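PDB 4EWP: 3-oxoacyl-[acyl-carrier-protein] synthase 3, which catalyses, as a homodimeric beta-ketoacyl-ACP synthase III (FabH), the condensation of an acyl-CoA primer with malonyl-ACP, the step that probably initiates fatty acid synthesis. Local coordinates for the interface of chains A and B. Sequence-based numbering; all coordinates share one arbitrary frame. Chains: chain A/B, 3-oxoacyl-[acyl-carrier-protein] synthase 3.

Contacts 1 and 2 are two patches of one two-fold symmetric homodimer interface, their C-alpha centres about 27 Å apart and with no residue in common. In contact 1, strand 189-192 and helix 125-138 of chain A receive the segment that leads into strand 116-120 of chain B. In contact 2, the start of helix 206-219 of chain B meets loops of chain A, the end of its strand 144-152 and its 3-10 helix 153-156. The centres lie about 11 Å (contact 1) and 18 Å (contact 2) from the predicted catalytic A:Cys123, so dimerisation may help to support the surroundings of the active site, contact 1 from nearer by. Each contact recurs with the chains exchanged.

Contact 1: the interface of chains A and B. Residues chain A 128, 190-192, 342; chain B 113-116.
A:Trp190 meets B:Pro115, and A:Ser192 meets B:Ala114, with side chains turned between their own backbone N and carbonyl carbon, at chi1 of 57° and 75°. The first torsion presents a face of the A:Trp190 indole to the B:Pro115 ring, which crosses it at about a right angle. CG of that proline sits over the five-membered ring, 3.6 Å from its centroid, and CB over the six-membered ring, giving two CH-pi contacts. The second lets the A:Ser192 hydroxyl OG donate a hydrogen bond to the carbonyl O of B:Ala114, 2.7 Å away, with a C=O...O angle of 156° and the donor tilted from the carbonyl plane. One residue earlier in chain B, the carbonyl O of B:Pro113 accepts a hydrogen bond from the backbone N of A:Ser192 at 3.0 Å, and water 1 links this oxygen to A:Trp190 O.

The phenol of A:Tyr128 is gripped at its tip. Its OH donates to the carbonyl O of A:Gly191 at 2.8 Å and accepts a hydrogen bond from the backbone N of B:Ala116 at 3.1 Å; both partners lie at the ring edge, in its plane, and should limit rotation of the phenol. The indole that carries B:Pro115 on its face turns its edge to the phenol: CE3 of A:Trp190 stands 3.5 Å above the A:Tyr128 ring, over its centre. This patch ties the entry to strand 116-120 of one subunit to strand 189-192 and helix 125-138 of the other, helping to hold the homodimer together.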
loop_
_atom_site.group_PDB
_atom_site.type_symbol
_atom_site.label_atom_id
_atom_site.label_comp_id
_atom_site.label_asym_id
_atom_site.label_seq_id
_atom_site.Cartn_x
_atom_site.Cartn_y
_atom_site.Cartn_z
ATOM N N TYR A 128 1.593 7.499 -7.981
ATOM C CA TYR A 128 1.116 7.622 -6.595
ATOM C C TYR A 128 2.339 7.638 -5.679
ATOM O O TYR A 128 2.403 8.411 -4.734
ATOM C CB TYR A 128 0.181 6.452 -6.202
ATOM C CG TYR A 128 -1.305 6.728 -6.347
ATOM C CD1 TYR A 128 -1.874 7.004 -7.599
ATOM C CD2 TYR A 128 -2.151 6.695 -5.236
ATOM C CE1 TYR A 128 -3.250 7.257 -7.738
ATOM C CE2 TYR A 128 -3.522 6.954 -5.358
ATOM C CZ TYR A 128 -4.068 7.228 -6.603
ATOM O OH TYR A 128 -5.421 7.477 -6.713
ATOM N N TRP A 190 -3.871 13.712 -9.179
ATOM C CA TRP A 190 -4.100 12.296 -8.998
ATOM C C TRP A 190 -5.488 12.079 -8.424
ATOM O O TRP A 190 -6.055 12.965 -7.765
ATOM C CB TRP A 190 -2.982 11.636 -8.160
ATOM C CG TRP A 190 -2.749 12.232 -6.770
ATOM C CD1 TRP A 190 -2.981 13.513 -6.377
ATOM C CD2 TRP A 190 -2.244 11.545 -5.616
ATOM N NE1 TRP A 190 -2.664 13.670 -5.043
ATOM C CE2 TRP A 190 -2.205 12.476 -4.555
ATOM C CE3 TRP A 190 -1.824 10.234 -5.378
ATOM C CZ2 TRP A 190 -1.752 12.140 -3.273
ATOM C CZ3 TRP A 190 -1.384 9.894 -4.100
ATOM C CH2 TRP A 190 -1.351 10.845 -3.064
ATOM N N GLY A 191 -6.058 10.915 -8.704
ATOM C CA GLY A 191 -7.435 10.671 -8.310
ATOM C C GLY A 191 -7.872 9.241 -8.508
ATOM O O GLY A 191 -7.067 8.362 -8.839
ATOM N N SER A 192 -9.168 9.018 -8.317
ATOM C CA SER A 192 -9.740 7.687 -8.355
ATOM C C SER A 192 -11.172 7.781 -8.854
ATOM O O SER A 192 -11.813 8.826 -8.757
ATOM C CB SER A 192 -9.750 7.072 -6.949
ATOM O OG SER A 192 -10.788 7.655 -6.160
ATOM N N TYR A 342 -5.534 7.145 -11.138
ATOM C CA TYR A 342 -4.580 7.826 -12.006
ATOM C C TYR A 342 -3.711 8.817 -11.231
ATOM O O TYR A 342 -4.117 9.330 -10.195
ATOM C CB TYR A 342 -5.321 8.586 -13.097
ATOM C CG TYR A 342 -6.296 9.619 -12.573
ATOM C CD1 TYR A 342 -7.650 9.329 -12.441
ATOM C CD2 TYR A 342 -5.861 10.885 -12.210
ATOM C CE1 TYR A 342 -8.545 10.280 -11.970
ATOM C CE2 TYR A 342 -6.744 11.836 -11.737
ATOM C CZ TYR A 342 -8.083 11.527 -11.616
ATOM O OH TYR A 342 -8.953 12.486 -11.146
ATOM N N PRO B 113 -13.463 12.612 -6.771
ATOM C CA PRO B 113 -12.355 11.850 -7.364
ATOM C C PRO B 113 -11.072 11.822 -6.533
ATOM O O PRO B 113 -9.990 11.679 -7.110
ATOM C CB PRO B 113 -12.100 12.604 -8.682
ATOM C CG PRO B 113 -12.362 14.070 -8.315
ATOM C CD PRO B 113 -13.431 14.033 -7.179
ATOM N N ALA B 114 -11.176 11.922 -5.210
ATOM C CA ALA B 114 -9.981 11.942 -4.370
ATOM C C ALA B 114 -9.097 10.707 -4.624
ATOM O O ALA B 114 -9.610 9.604 -4.789
ATOM C CB ALA B 114 -10.369 12.042 -2.907
ATOM N N PRO B 115 -7.763 10.891 -4.670
ATOM C CA PRO B 115 -6.862 9.742 -4.828
ATOM C C PRO B 115 -6.995 8.792 -3.641
ATOM O O PRO B 115 -7.270 9.223 -2.513
ATOM C CB PRO B 115 -5.472 10.386 -4.835
ATOM C CG PRO B 115 -5.660 11.702 -4.093
ATOM C CD PRO B 115 -7.025 12.156 -4.511
ATOM N N ALA B 116 -6.787 7.507 -3.890
ATOM C CA ALA B 116 -7.097 6.474 -2.909
ATOM C C ALA B 116 -6.169 5.290 -3.136
ATOM O O ALA B 116 -6.043 4.810 -4.268
ATOM C CB ALA B 116 -8.559 6.031 -3.083
HETATM O O HOH W 1 -8.411 14.513 -7.427
#

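Contact 2: the interface of chains A and B. Residues chain A 95-96, 152, 155, 233; chain B 205-207, 210.
The indole of A:Trp233 offers one face to the aliphatic stem of B:Arg210, while CB of B:Gln206 lies at its edge, in plane. B:Arg210 CG is 3.5 Å from the centroid of the five-membered ring and CB covers the six-membered ring, both as CH-pi contacts. The guanidinium does not stack on the indole: the two planes stand 76° apart. Over one face of the guanidinium lies B:Leu207 CD2 from the same helix, 3.6 Å above the plane and toward the rim. At its edge, in plane, are the backbone O of A:Asp155 and water 2.

A bend at chi3 (67°) turns B:Arg210 from the indole toward A:Asp155. Its NH2 forms a salt bridge with the carboxylate OD1 at 2.9 Å, within the guanidinium plane but above that of the carboxylate. Water 2 joins the same OD1 to NH1 of B:Arg210. The other oxygen, OD2, is held by NE of A:Arg152 at 2.7 Å, a salt bridge within chain A. With an arginine on each oxygen, the aspartate would be expected to remain ionised. The backbone O of the same residue accepts a hydrogen bond from A:Trp233 NE1 at 2.9 Å, which should help to fix the indole.

Where helix 206-219 begins, the backbone N of B:Gln206 donates to A:Pro95 O at 3.0 Å, nearly straight at 171°. The A:Pro95 ring packs obliquely against B:Leu207, CB to CG 3.7 Å. B:Ser205 caps the helix start: its OG accepts a hydrogen bond from the backbone N of B:Leu207 at 2.9 Å.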
loop_
_atom_site.group_PDB
_atom_site.type_symbol
_atom_site.label_atom_id
_atom_site.label_comp_id
_atom_site.label_asym_id
_atom_site.label_seq_id
_atom_site.Cartn_x
_atom_site.Cartn_y
_atom_site.Cartn_z
ATOM N N PRO A 95 3.184 -12.039 -3.710
ATOM C CA PRO A 95 2.271 -13.112 -3.279
ATOM C C PRO A 95 2.224 -13.352 -1.775
ATOM O O PRO A 95 2.204 -14.501 -1.334
ATOM C CB PRO A 95 2.847 -14.352 -3.966
ATOM C CG PRO A 95 4.301 -14.065 -4.077
ATOM C CD PRO A 95 4.413 -12.577 -4.319
ATOM N N HIS A 96 2.203 -12.275 -1.003
ATOM C CA HIS A 96 2.012 -12.367 0.434
ATOM C C HIS A 96 1.124 -11.236 0.889
ATOM O O HIS A 96 1.408 -10.066 0.605
ATOM C CB HIS A 96 3.346 -12.240 1.160
ATOM C CG HIS A 96 4.310 -13.330 0.836
ATOM N ND1 HIS A 96 4.406 -14.483 1.585
ATOM C CD2 HIS A 96 5.222 -13.445 -0.156
ATOM C CE1 HIS A 96 5.344 -15.260 1.073
ATOM N NE2 HIS A 96 5.849 -14.657 0.013
ATOM N N ARG A 152 5.468 -8.671 -11.132
ATOM C CA ARG A 152 5.579 -9.876 -11.935
ATOM C C ARG A 152 4.156 -10.242 -12.351
ATOM O O ARG A 152 3.544 -11.164 -11.805
ATOM C CB ARG A 152 6.291 -11.027 -11.195
ATOM C CG ARG A 152 6.685 -12.183 -12.154
ATOM C CD ARG A 152 7.735 -13.130 -11.582
ATOM N NE ARG A 152 7.245 -13.875 -10.430
ATOM C CZ ARG A 152 7.998 -14.651 -9.652
ATOM N NH1 ARG A 152 9.303 -14.792 -9.888
ATOM N NH2 ARG A 152 7.443 -15.278 -8.619
ATOM N N ASP A 155 2.518 -13.675 -13.162
ATOM C CA ASP A 155 1.960 -14.562 -12.137
ATOM C C ASP A 155 0.438 -14.531 -12.077
ATOM O O ASP A 155 -0.168 -15.456 -11.534
ATOM C CB ASP A 155 2.512 -14.242 -10.750
ATOM C CG ASP A 155 3.872 -14.824 -10.532
ATOM O OD1 ASP A 155 4.178 -15.866 -11.161
ATOM O OD2 ASP A 155 4.632 -14.231 -9.741
ATOM N N TRP A 233 -7.302 -20.027 -9.670
ATOM C CA TRP A 233 -6.348 -18.977 -9.334
ATOM C C TRP A 233 -6.833 -17.682 -9.989
ATOM O O TRP A 233 -7.037 -17.636 -11.195
ATOM C CB TRP A 233 -4.954 -19.349 -9.834
ATOM C CG TRP A 233 -3.921 -18.268 -9.645
ATOM C CD1 TRP A 233 -3.316 -17.524 -10.626
ATOM C CD2 TRP A 233 -3.371 -17.810 -8.402
ATOM N NE1 TRP A 233 -2.419 -16.640 -10.065
ATOM C CE2 TRP A 233 -2.437 -16.794 -8.704
ATOM C CE3 TRP A 233 -3.569 -18.166 -7.066
ATOM C CZ2 TRP A 233 -1.708 -16.132 -7.716
ATOM C CZ3 TRP A 233 -2.844 -17.502 -6.086
ATOM C CH2 TRP A 233 -1.927 -16.496 -6.419
ATOM N N SER B 205 3.744 -18.971 0.697
ATOM C CA SER B 205 3.399 -18.067 -0.398
ATOM C C SER B 205 2.062 -18.410 -1.041
ATOM O O SER B 205 1.684 -19.585 -1.106
ATOM C CB SER B 205 4.484 -18.146 -1.471
ATOM O OG SER B 205 4.102 -17.449 -2.640
ATOM N N GLN B 206 1.358 -17.390 -1.531
ATOM C CA GLN B 206 0.145 -17.629 -2.309
ATOM C C GLN B 206 0.443 -18.434 -3.562
ATOM O O GLN B 206 -0.437 -19.112 -4.094
ATOM C CB GLN B 206 -0.525 -16.323 -2.702
ATOM C CG GLN B 206 -1.050 -15.521 -1.543
ATOM C CD GLN B 206 -1.418 -14.114 -1.949
ATOM O OE1 GLN B 206 -1.625 -13.831 -3.131
ATOM N NE2 GLN B 206 -1.500 -13.215 -0.970
ATOM N N LEU B 207 1.682 -18.366 -4.037
ATOM C CA LEU B 207 2.056 -19.093 -5.242
ATOM C C LEU B 207 1.987 -20.618 -5.031
ATOM O O LEU B 207 1.692 -21.366 -5.968
ATOM C CB LEU B 207 3.448 -18.664 -5.736
ATOM C CG LEU B 207 3.641 -17.207 -6.180
ATOM C CD1 LEU B 207 4.950 -17.034 -6.961
ATOM C CD2 LEU B 207 2.479 -16.712 -7.018
ATOM N N ARG B 210 -1.424 -21.450 -5.656
ATOM C CA ARG B 210 -1.617 -21.447 -7.109
ATOM C C ARG B 210 -1.149 -22.745 -7.758
ATOM O O ARG B 210 -1.889 -23.363 -8.524
ATOM C CB ARG B 210 -0.905 -20.260 -7.774
ATOM C CG ARG B 210 -1.029 -20.278 -9.308
ATOM C CD ARG B 210 0.030 -19.444 -10.010
ATOM N NE ARG B 210 1.386 -19.981 -9.871
ATOM C CZ ARG B 210 2.486 -19.263 -10.080
ATOM N NH1 ARG B 210 3.689 -19.803 -9.926
ATOM N NH2 ARG B 210 2.380 -17.988 -10.424
HETATM O O HOH W 2 6.164 -17.933 -10.456
#